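Local atomic coordinates of protein disulfide-isomerase A4 (Rattus norvegicus, PDB entry 3EC3), a protein that catalyses the rearrangement of disulfide bonds in proteins of the endoplasmic reticulum, the present fragment being its noncatalytic b and b' domains. Residues Val118-Thr123 with Val142-Asp147; Leu160-Asp165 with Ala218-Val223; Glu53-His58 with Asp108-His113. The protein carries 1 engineered substitution. All coordinates share one frame; numbering follows the deposited sequence.

Contact 1 (Val118-Thr123 with Val142-Asp147)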
loop_
_atom_site.group_PDB
_atom_site.type_symbol
_atom_site.label_atom_id
_atom_site.label_comp_id
_atom_site.label_asym_id
_atom_site.label_seq_id
_atom_site.Cartn_x
_atom_site.Cartn_y
_atom_site.Cartn_z
ATOM N N VAL A 118 -4.484 3.246 2.687
ATOM C CA VAL A 118 -4.596 4.148 1.501
ATOM C C VAL A 118 -3.222 4.489 0.951
ATOM O O VAL A 118 -2.517 5.364 1.479
ATOM C CB VAL A 118 -5.392 5.450 1.769
ATOM C CG1 VAL A 118 -5.492 6.292 0.457
ATOM C CG2 VAL A 118 -6.795 5.152 2.236
ATOM N N GLY A 119 -2.846 3.750 -0.094
ATOM C CA GLY A 119 -1.573 3.927 -0.774
ATOM C C GLY A 119 -1.720 4.809 -1.986
ATOM O O GLY A 119 -2.791 5.379 -2.220
ATOM N N HIS A 120 -0.639 4.920 -2.754
ATOM C CA HIS A 120 -0.598 5.780 -3.947
ATOM C C HIS A 120 -0.514 4.877 -5.183
ATOM O O HIS A 120 0.494 4.197 -5.397
ATOM C CB HIS A 120 0.631 6.720 -3.910
ATOM C CG HIS A 120 0.745 7.636 -5.108
ATOM N ND1 HIS A 120 1.864 8.402 -5.338
ATOM C CD2 HIS A 120 -0.111 7.906 -6.121
ATOM C CE1 HIS A 120 1.704 9.107 -6.450
ATOM N NE2 HIS A 120 0.497 8.849 -6.928
ATOM N N ARG A 121 -1.617 4.829 -5.930
ATOM C CA ARG A 121 -1.699 4.052 -7.174
ATOM C C ARG A 121 -1.070 4.889 -8.279
ATOM O O ARG A 121 -1.442 6.039 -8.489
ATOM C CB ARG A 121 -3.164 3.711 -7.485
ATOM C CG ARG A 121 -3.384 3.035 -8.868
ATOM C CD ARG A 121 -4.879 2.945 -9.050
ATOM N NE ARG A 121 -5.297 2.338 -10.315
ATOM C CZ ARG A 121 -5.947 2.994 -11.267
ATOM N NH1 ARG A 121 -6.339 2.356 -12.356
ATOM N NH2 ARG A 121 -6.220 4.294 -11.124
ATOM N N LYS A 122 -0.091 4.302 -8.953
ATOM C CA LYS A 122 0.712 4.971 -9.943
ATOM C C LYS A 122 0.658 4.142 -11.208
ATOM O O LYS A 122 0.622 2.929 -11.136
ATOM C CB LYS A 122 2.156 5.021 -9.461
ATOM C CG LYS A 122 2.390 5.986 -8.331
ATOM C CD LYS A 122 3.855 6.212 -8.101
ATOM C CE LYS A 122 4.458 5.137 -7.249
ATOM N NZ LYS A 122 5.654 5.701 -6.559
ATOM N N THR A 123 0.675 4.785 -12.376
ATOM C CA THR A 123 0.808 4.019 -13.622
ATOM C C THR A 123 2.009 3.037 -13.596
ATOM O O THR A 123 1.964 1.984 -14.234
ATOM C CB THR A 123 0.866 4.933 -14.879
ATOM O OG1 THR A 123 1.904 5.912 -14.731
ATOM C CG2 THR A 123 -0.470 5.626 -15.106
ATOM N N VAL A 142 -1.434 14.766 -6.584
ATOM C CA VAL A 142 -0.743 14.001 -5.515
ATOM C C VAL A 142 0.724 14.387 -5.514
ATOM O O VAL A 142 1.394 14.216 -6.520
ATOM C CB VAL A 142 -0.916 12.449 -5.722
ATOM C CG1 VAL A 142 -0.041 11.660 -4.715
ATOM C CG2 VAL A 142 -2.397 12.074 -5.547
ATOM N N ASP A 143 1.224 14.954 -4.413
ATOM C CA ASP A 143 2.572 15.470 -4.429
ATOM C C ASP A 143 3.102 15.395 -2.993
ATOM O O ASP A 143 2.637 16.137 -2.113
ATOM C CB ASP A 143 2.584 16.911 -5.005
ATOM C CG ASP A 143 3.987 17.498 -5.096
ATOM O OD1 ASP A 143 4.902 16.931 -4.462
ATOM O OD2 ASP A 143 4.168 18.509 -5.813
ATOM N N PHE A 144 4.056 14.479 -2.759
ATOM C CA PHE A 144 4.605 14.255 -1.427
ATOM C C PHE A 144 5.870 15.086 -1.122
ATOM O O PHE A 144 6.548 14.868 -0.079
ATOM C CB PHE A 144 4.886 12.747 -1.214
ATOM C CG PHE A 144 3.635 11.928 -1.123
ATOM C CD1 PHE A 144 3.195 11.177 -2.216
ATOM C CD2 PHE A 144 2.918 11.889 0.080
ATOM C CE1 PHE A 144 1.973 10.424 -2.127
ATOM C CE2 PHE A 144 1.704 11.158 0.184
ATOM C CZ PHE A 144 1.275 10.396 -0.939
ATOM N N SER A 145 6.210 16.029 -2.008
ATOM C CA SER A 145 7.365 16.886 -1.761
ATOM C C SER A 145 7.064 17.784 -0.533
ATOM O O SER A 145 5.889 17.990 -0.168
ATOM C CB SER A 145 7.668 17.758 -3.017
ATOM O OG SER A 145 6.628 18.765 -3.176
ATOM N N PHE A 146 8.114 18.349 0.061
ATOM C CA PHE A 146 7.996 19.199 1.246
ATOM C C PHE A 146 6.897 20.280 1.118
ATOM O O PHE A 146 6.065 20.477 2.037
ATOM C CB PHE A 146 9.367 19.853 1.519
ATOM C CG PHE A 146 9.405 20.671 2.798
ATOM C CD1 PHE A 146 9.350 22.069 2.766
ATOM C CD2 PHE A 146 9.473 20.024 4.036
ATOM C CE1 PHE A 146 9.380 22.839 3.969
ATOM C CE2 PHE A 146 9.501 20.770 5.255
ATOM C CZ PHE A 146 9.445 22.160 5.227
ATOM N N ASP A 147 6.878 20.985 -0.007
ATOM C CA ASP A 147 5.936 22.105 -0.164
ATOM C C ASP A 147 4.480 21.693 -0.370
ATOM O O ASP A 147 3.561 22.549 -0.183
ATOM C CB ASP A 147 6.365 23.082 -1.314
ATOM C CG ASP A 147 7.508 23.965 -0.928
ATOM O OD1 ASP A 147 7.794 24.087 0.291
ATOM O OD2 ASP A 147 8.169 24.566 -1.828
#
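The imidazole of H120 overlaps the CG1 methyl of V142, which sits over one of its faces. CG1 of V142 lies 3.6 Å from the centroid of the H120 ring and 16° off the ring normal. This is a CH-pi contact. The methyl is displaced toward the outer rim of the ring, and its nearest atom is CE1 of H120, 3.5 Å from V142 CG1. The two side chains come from opposite directions. H120 has CG anti to the backbone N (chi1 180°), which carries the ring out from the edge strand 118-121 to meet the loop. The other face of the imidazole is backed within its own segment by the CG methylene of K122, so the ring is sandwiched between aliphatic groups.

F144 adds an aromatic neighbour. F144 CE1 stands 3.8 Å from H120 ND1, and ND1 lies near the plane of the phenyl ring, at its edge. The ring planes are 51° apart, so the pair is oblique.

The loop that brings V142 and F144 here has its own polar fixings. OD1 of D143 accepts from the backbone N of S145 at 2.9 Å, an Asx turn. S145 OG also reaches D143 OD1, at 2.8 Å, from the same face of the carboxylate. Further on, T152 of helix 149-163 bonds the D143 carbonyl, and D175 takes the V142 N-H.

With an alanine at H120, the V142 methyl would probably lose the aromatic face it rests on, and a gap would be likely to open beside the F144 edge.

No hydrogen bond or salt bridge joins the two segments. The edge strand and the loop after strand 135-140 therefore meet here through dispersion and shape, in a small surface contact of the b' domain.

Contact 2 (Leu160-Asp165 with Ala218-Val223); sequences LEVAKD and ALREFV. Unlike the reference sequence in segment 218-223: R220 (reference Gln).
V162 and L219 carry the apolar half of this contact. CG2 of V162 meets CD2 of L219 at 3.8 Å, the two side chains crossing at a slant. V162 CG1 lies 3.9 Å from R220 CA, and the valine side chain slants across the arginine stem. Backbones come close here, with the CA atoms of V162 and R220 5.8 Å apart. V162 has CG1 anti to the backbone N (chi1 -177°), which leaves CG2 on L219 and the R220 backbone N, and turns CG1 to CA and CG of R220.

The segments belong to helices 149-163 and 216-227 of the b' domain. They lie side by side on one face of its thioredoxin-like sheet. V162 and V223 both reach F171 of strand 170-175 beneath them, and L219 packs on A197.

The charged half lies toward solvent. D165 OD2 makes a salt bridge to NH1 of R220, 2.8 Å away, meeting the guanidinium at its edge. Of the guanidinium nitrogens only NH1 approaches OD2, and the carboxylate and guanidinium planes are 45° apart, not in a flat two-point pairing. R220 differs from the reference sequence, which has glutamine here. K164 joins the network from the other side, its NZ 3.3 Å from D165 OD2. K164 NZ also donates to the carbonyl O of E161 at 3.1 Å, on a lone pair. K164 also makes a cation-pi contact with Y88, and E161 OE2 bonds the Y88 hydroxyl.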
loop_
_atom_site.group_PDB
_atom_site.type_symbol
_atom_site.label_atom_id
_atom_site.label_comp_id
_atom_site.label_asym_id
_atom_site.label_seq_id
_atom_site.Cartn_x
_atom_site.Cartn_y
_atom_site.Cartn_z
ATOM N N LEU A 160 -8.818 7.901 4.050
ATOM C CA LEU A 160 -8.548 6.936 5.123
ATOM C C LEU A 160 -9.747 6.744 6.065
ATOM O O LEU A 160 -10.065 5.618 6.529
ATOM C CB LEU A 160 -7.378 7.464 5.940
ATOM C CG LEU A 160 -5.954 7.187 5.411
ATOM C CD1 LEU A 160 -4.954 8.129 6.096
ATOM C CD2 LEU A 160 -5.591 5.716 5.691
ATOM N N GLU A 161 -10.425 7.846 6.331
ATOM C CA GLU A 161 -11.694 7.788 7.094
ATOM C C GLU A 161 -12.758 6.832 6.529
ATOM O O GLU A 161 -13.499 6.222 7.306
ATOM C CB GLU A 161 -12.249 9.192 7.325
ATOM C CG GLU A 161 -11.319 10.040 8.191
ATOM C CD GLU A 161 -11.197 9.508 9.623
ATOM O OE1 GLU A 161 -12.229 9.183 10.247
ATOM O OE2 GLU A 161 -10.083 9.425 10.146
ATOM N N VAL A 162 -12.839 6.698 5.205
ATOM C CA VAL A 162 -13.781 5.774 4.595
ATOM C C VAL A 162 -13.155 4.391 4.479
ATOM O O VAL A 162 -13.773 3.358 4.803
ATOM C CB VAL A 162 -14.258 6.310 3.205
ATOM C CG1 VAL A 162 -15.318 5.390 2.580
ATOM C CG2 VAL A 162 -14.892 7.735 3.361
ATOM N N ALA A 163 -11.915 4.360 3.991
ATOM C CA ALA A 163 -11.200 3.101 3.816
ATOM C C ALA A 163 -11.272 2.193 5.028
ATOM O O ALA A 163 -11.433 0.972 4.882
ATOM C CB ALA A 163 -9.696 3.389 3.392
ATOM N N LYS A 164 -11.146 2.742 6.236
ATOM C CA LYS A 164 -11.071 1.882 7.436
ATOM C C LYS A 164 -12.380 1.158 7.686
ATOM O O LYS A 164 -12.403 0.169 8.416
ATOM C CB LYS A 164 -10.746 2.697 8.677
ATOM C CG LYS A 164 -11.821 3.678 9.040
ATOM C CD LYS A 164 -11.764 3.962 10.536
ATOM C CE LYS A 164 -12.388 5.328 10.835
ATOM N NZ LYS A 164 -13.744 5.392 10.261
ATOM N N ASP A 165 -13.451 1.669 7.092
ATOM C CA ASP A 165 -14.803 1.101 7.282
ATOM C C ASP A 165 -15.185 0.051 6.254
ATOM O O ASP A 165 -16.193 -0.696 6.439
ATOM C CB ASP A 165 -15.829 2.224 7.271
ATOM C CG ASP A 165 -15.829 3.003 8.561
ATOM O OD1 ASP A 165 -15.333 2.470 9.574
ATOM O OD2 ASP A 165 -16.326 4.149 8.560
ATOM N N ALA A 218 -19.430 12.110 1.345
ATOM C CA ALA A 218 -19.741 11.949 -0.057
ATOM C C ALA A 218 -19.062 10.690 -0.593
ATOM O O ALA A 218 -19.701 9.859 -1.271
ATOM C CB ALA A 218 -19.303 13.173 -0.819
ATOM N N LEU A 219 -17.773 10.516 -0.260
ATOM C CA LEU A 219 -17.098 9.286 -0.604
ATOM C C LEU A 219 -17.761 8.065 0.041
ATOM O O LEU A 219 -17.943 7.054 -0.623
ATOM C CB LEU A 219 -15.592 9.347 -0.254
ATOM C CG LEU A 219 -14.789 8.084 -0.643
ATOM C CD1 LEU A 219 -14.772 7.918 -2.161
ATOM C CD2 LEU A 219 -13.335 8.152 -0.055
ATOM N N ARG A 220 -18.134 8.141 1.315
ATOM C CA ARG A 220 -18.795 6.986 1.956
ATOM C C ARG A 220 -20.134 6.587 1.281
ATOM O O ARG A 220 -20.459 5.398 1.186
ATOM C CB ARG A 220 -19.027 7.192 3.467
ATOM C CG ARG A 220 -19.030 5.843 4.209
ATOM C CD ARG A 220 -20.033 5.707 5.343
ATOM N NE ARG A 220 -20.297 4.280 5.606
ATOM C CZ ARG A 220 -19.704 3.538 6.551
ATOM N NH1 ARG A 220 -18.815 4.084 7.371
ATOM N NH2 ARG A 220 -20.023 2.248 6.699
ATOM N N GLU A 221 -20.871 7.594 0.817
ATOM C CA GLU A 221 -22.155 7.402 0.127
ATOM C C GLU A 221 -22.006 6.690 -1.219
ATOM O O GLU A 221 -22.796 5.810 -1.556
ATOM C CB GLU A 221 -22.847 8.752 -0.044
ATOM C CG GLU A 221 -23.149 9.419 1.291
ATOM C CD GLU A 221 -23.901 10.762 1.183
ATOM O OE1 GLU A 221 -23.742 11.510 0.182
ATOM O OE2 GLU A 221 -24.636 11.083 2.135
ATOM N N PHE A 222 -20.985 7.085 -1.970
ATOM C CA PHE A 222 -20.613 6.514 -3.265
ATOM C C PHE A 222 -20.235 5.029 -3.154
ATOM O O PHE A 222 -20.745 4.194 -3.914
ATOM C CB PHE A 222 -19.465 7.363 -3.845
ATOM C CG PHE A 222 -18.863 6.850 -5.133
ATOM C CD1 PHE A 222 -17.478 6.624 -5.211
ATOM C CD2 PHE A 222 -19.640 6.663 -6.276
ATOM C CE1 PHE A 222 -16.880 6.184 -6.393
ATOM C CE2 PHE A 222 -19.062 6.218 -7.469
ATOM C CZ PHE A 222 -17.678 5.976 -7.532
ATOM N N VAL A 223 -19.351 4.710 -2.202
ATOM C CA VAL A 223 -18.981 3.315 -1.893
ATOM C C VAL A 223 -20.191 2.480 -1.394
ATOM O O VAL A 223 -20.360 1.315 -1.796
ATOM C CB VAL A 223 -17.795 3.263 -0.880
ATOM C CG1 VAL A 223 -17.514 1.841 -0.404
ATOM C CG2 VAL A 223 -16.518 3.923 -1.509
#

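Contact 3 (Glu53-His58 with Asp108-His113); sequences EDYKFH and DYVVKH
V110 is the bump of this contact, and the rings of Y55 and F57 form the hollow it fills. V110 CG1 stands over the centre of the Y55 ring, 4.1 Å from the centroid. The approach is only 6° off the ring normal, a nearly vertical CH-pi contact. The second methyl turns to the other ring: CG2 of V110 meets CE2 of F57 at 4.3 Å, near the plane of that ring and at its edge. One valine thus sees a face on one branch and an edge on the other.

Y55 also reaches past V110 to the next residue of the helix. Y55 OH lies 3.9 Å from V111 CA, and V111 CG2 is next to it. The tyrosine and V111 side chains cross at about a right angle. Y55 has CG anti to its carbonyl carbon (chi1 -56°). This torsion points the ring out from the loop, so that its face meets V110 and its OH end reaches V111. The contacts are van der Waals ones, and no hydrogen bond joins the segments.

In the b domain, a thioredoxin-like unit, the contact joins helix 103-113 to the chain entering strand 57-60. I29 of the adjacent strand 28-32 touches Y55, F57 and V110 alike. L51 of helix 39-51 packs on F57 and V110, and L76 of strand 75-79 also meets V110.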
loop_
_atom_site.group_PDB
_atom_site.type_symbol
_atom_site.label_atom_id
_atom_site.label_comp_id
_atom_site.label_asym_id
_atom_site.label_seq_id
_atom_site.Cartn_x
_atom_site.Cartn_y
_atom_site.Cartn_z
ATOM N N GLU A 53 10.347 -10.373 -8.362
ATOM C CA GLU A 53 9.958 -9.476 -9.458
ATOM C C GLU A 53 8.912 -8.459 -8.976
ATOM O O GLU A 53 8.768 -7.380 -9.567
ATOM C CB GLU A 53 9.430 -10.275 -10.655
ATOM C CG GLU A 53 10.482 -11.187 -11.286
ATOM C CD GLU A 53 9.971 -11.895 -12.524
ATOM O OE1 GLU A 53 9.354 -11.222 -13.383
ATOM O OE2 GLU A 53 10.199 -13.123 -12.655
ATOM N N ASP A 54 8.208 -8.797 -7.896
ATOM C CA ASP A 54 7.105 -7.975 -7.397
ATOM C C ASP A 54 7.394 -7.099 -6.161
ATOM O O ASP A 54 6.683 -6.110 -5.935
ATOM C CB ASP A 54 5.861 -8.838 -7.143
ATOM C CG ASP A 54 5.428 -9.622 -8.377
ATOM O OD1 ASP A 54 5.552 -9.091 -9.513
ATOM O OD2 ASP A 54 4.975 -10.774 -8.196
ATOM N N TYR A 55 8.413 -7.461 -5.381
ATOM C CA TYR A 55 8.781 -6.707 -4.158
ATOM C C TYR A 55 10.282 -6.626 -3.970
ATOM O O TYR A 55 11.020 -7.465 -4.482
ATOM C CB TYR A 55 8.193 -7.375 -2.911
ATOM C CG TYR A 55 6.705 -7.556 -2.946
ATOM C CD1 TYR A 55 6.148 -8.751 -3.408
ATOM C CD2 TYR A 55 5.842 -6.537 -2.518
ATOM C CE1 TYR A 55 4.792 -8.939 -3.445
ATOM C CE2 TYR A 55 4.463 -6.716 -2.562
ATOM C CZ TYR A 55 3.955 -7.928 -3.023
ATOM O OH TYR A 55 2.601 -8.135 -3.060
ATOM N N LYS A 56 10.735 -5.632 -3.203
ATOM C CA LYS A 56 12.135 -5.575 -2.761
ATOM C C LYS A 56 12.183 -6.154 -1.345
ATOM O O LYS A 56 11.350 -5.770 -0.494
ATOM C CB LYS A 56 12.627 -4.120 -2.662
ATOM C CG LYS A 56 12.678 -3.311 -3.988
ATOM C CD LYS A 56 13.987 -3.523 -4.674
ATOM C CE LYS A 56 13.821 -4.424 -5.881
ATOM N NZ LYS A 56 15.068 -4.480 -6.712
ATOM N N PHE A 57 13.184 -6.991 -1.077
ATOM C CA PHE A 57 13.358 -7.628 0.238
ATOM C C PHE A 57 14.681 -7.249 0.913
ATOM O O PHE A 57 15.743 -7.161 0.225
ATOM C CB PHE A 57 13.315 -9.149 0.017
ATOM C CG PHE A 57 11.959 -9.653 -0.388
ATOM C CD1 PHE A 57 11.572 -9.647 -1.726
ATOM C CD2 PHE A 57 11.068 -10.142 0.569
ATOM C CE1 PHE A 57 10.309 -10.115 -2.105
ATOM C CE2 PHE A 57 9.815 -10.643 0.197
ATOM C CZ PHE A 57 9.429 -10.607 -1.157
ATOM N N HIS A 58 14.655 -7.049 2.238
ATOM C CA HIS A 58 15.863 -6.754 2.974
ATOM C C HIS A 58 15.935 -7.710 4.157
ATOM O O HIS A 58 14.905 -8.335 4.506
ATOM C CB HIS A 58 15.856 -5.326 3.482
ATOM C CG HIS A 58 15.669 -4.324 2.384
ATOM N ND1 HIS A 58 16.727 -3.742 1.728
ATOM C CD2 HIS A 58 14.544 -3.880 1.766
ATOM C CE1 HIS A 58 16.263 -2.932 0.780
ATOM N NE2 HIS A 58 14.937 -2.991 0.790
ATOM N N ASP A 108 2.512 -15.637 1.470
ATOM C CA ASP A 108 1.153 -15.187 1.763
ATOM C C ASP A 108 1.079 -13.933 2.637
ATOM O O ASP A 108 0.319 -13.027 2.321
ATOM C CB ASP A 108 0.355 -16.317 2.425
ATOM C CG ASP A 108 -0.058 -17.407 1.442
ATOM O OD1 ASP A 108 0.245 -17.322 0.227
ATOM O OD2 ASP A 108 -0.688 -18.366 1.909
ATOM N N TYR A 109 1.847 -13.889 3.736
ATOM C CA TYR A 109 1.815 -12.753 4.684
ATOM C C TYR A 109 2.271 -11.444 4.004
ATOM O O TYR A 109 1.693 -10.360 4.242
ATOM C CB TYR A 109 2.723 -13.046 5.875
ATOM C CG TYR A 109 2.573 -12.133 7.072
ATOM C CD1 TYR A 109 3.412 -11.049 7.243
ATOM C CD2 TYR A 109 1.604 -12.384 8.043
ATOM C CE1 TYR A 109 3.304 -10.222 8.352
ATOM C CE2 TYR A 109 1.476 -11.570 9.149
ATOM C CZ TYR A 109 2.337 -10.487 9.291
ATOM O OH TYR A 109 2.217 -9.663 10.376
ATOM N N VAL A 110 3.319 -11.541 3.189
ATOM C CA VAL A 110 3.823 -10.388 2.418
ATOM C C VAL A 110 2.741 -9.876 1.469
ATOM O O VAL A 110 2.463 -8.703 1.428
ATOM C CB VAL A 110 5.111 -10.762 1.621
ATOM C CG1 VAL A 110 5.476 -9.647 0.673
ATOM C CG2 VAL A 110 6.265 -11.057 2.592
ATOM N N VAL A 111 2.109 -10.774 0.713
ATOM C CA VAL A 111 1.066 -10.334 -0.232
ATOM C C VAL A 111 -0.099 -9.702 0.549
ATOM O O VAL A 111 -0.505 -8.588 0.246
ATOM C CB VAL A 111 0.616 -11.472 -1.210
ATOM C CG1 VAL A 111 -0.581 -11.029 -2.093
ATOM C CG2 VAL A 111 1.792 -11.903 -2.109
ATOM N N LYS A 112 -0.550 -10.381 1.587
ATOM C CA LYS A 112 -1.622 -9.901 2.437
ATOM C C LYS A 112 -1.364 -8.492 2.941
ATOM O O LYS A 112 -2.245 -7.622 2.830
ATOM C CB LYS A 112 -1.839 -10.863 3.612
ATOM C CG LYS A 112 -2.909 -10.385 4.603
ATOM C CD LYS A 112 -3.343 -11.480 5.530
ATOM C CE LYS A 112 -4.364 -10.975 6.548
ATOM N NZ LYS A 112 -4.634 -12.036 7.593
ATOM N N HIS A 113 -0.162 -8.250 3.472
ATOM C CA HIS A 113 0.147 -7.002 4.173
ATOM C C HIS A 113 0.967 -5.946 3.435
ATOM O O HIS A 113 1.362 -4.954 4.016
ATOM C CB HIS A 113 0.811 -7.297 5.526
ATOM C CG HIS A 113 -0.134 -7.900 6.508
ATOM N ND1 HIS A 113 -0.031 -9.202 6.943
ATOM C CD2 HIS A 113 -1.254 -7.395 7.083
ATOM C CE1 HIS A 113 -1.029 -9.468 7.768
ATOM N NE2 HIS A 113 -1.777 -8.384 7.876
#

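Contacts 1 and 2 belong to the b' domain and contact 3 to the b domain, two thioredoxin-like units with the same strand order. Contacts 1 and 2 have centres about 19 Å apart, yet they touch: V118 CG2 packs on A163 CB at 3.6 Å and on L160 CD2 at 3.7 Å. The last turn of helix 149-163 thus touches V118, while its V162 points to helix 216-227. Contact 3 lies across the chain's centre, about 21 Å from contact 1 and 27 Å from contact 2, centre to centre. Strand 118-121 follows helix 103-113 after a short link. These are the noncatalytic domains, so no redox-active site lies among the contacts.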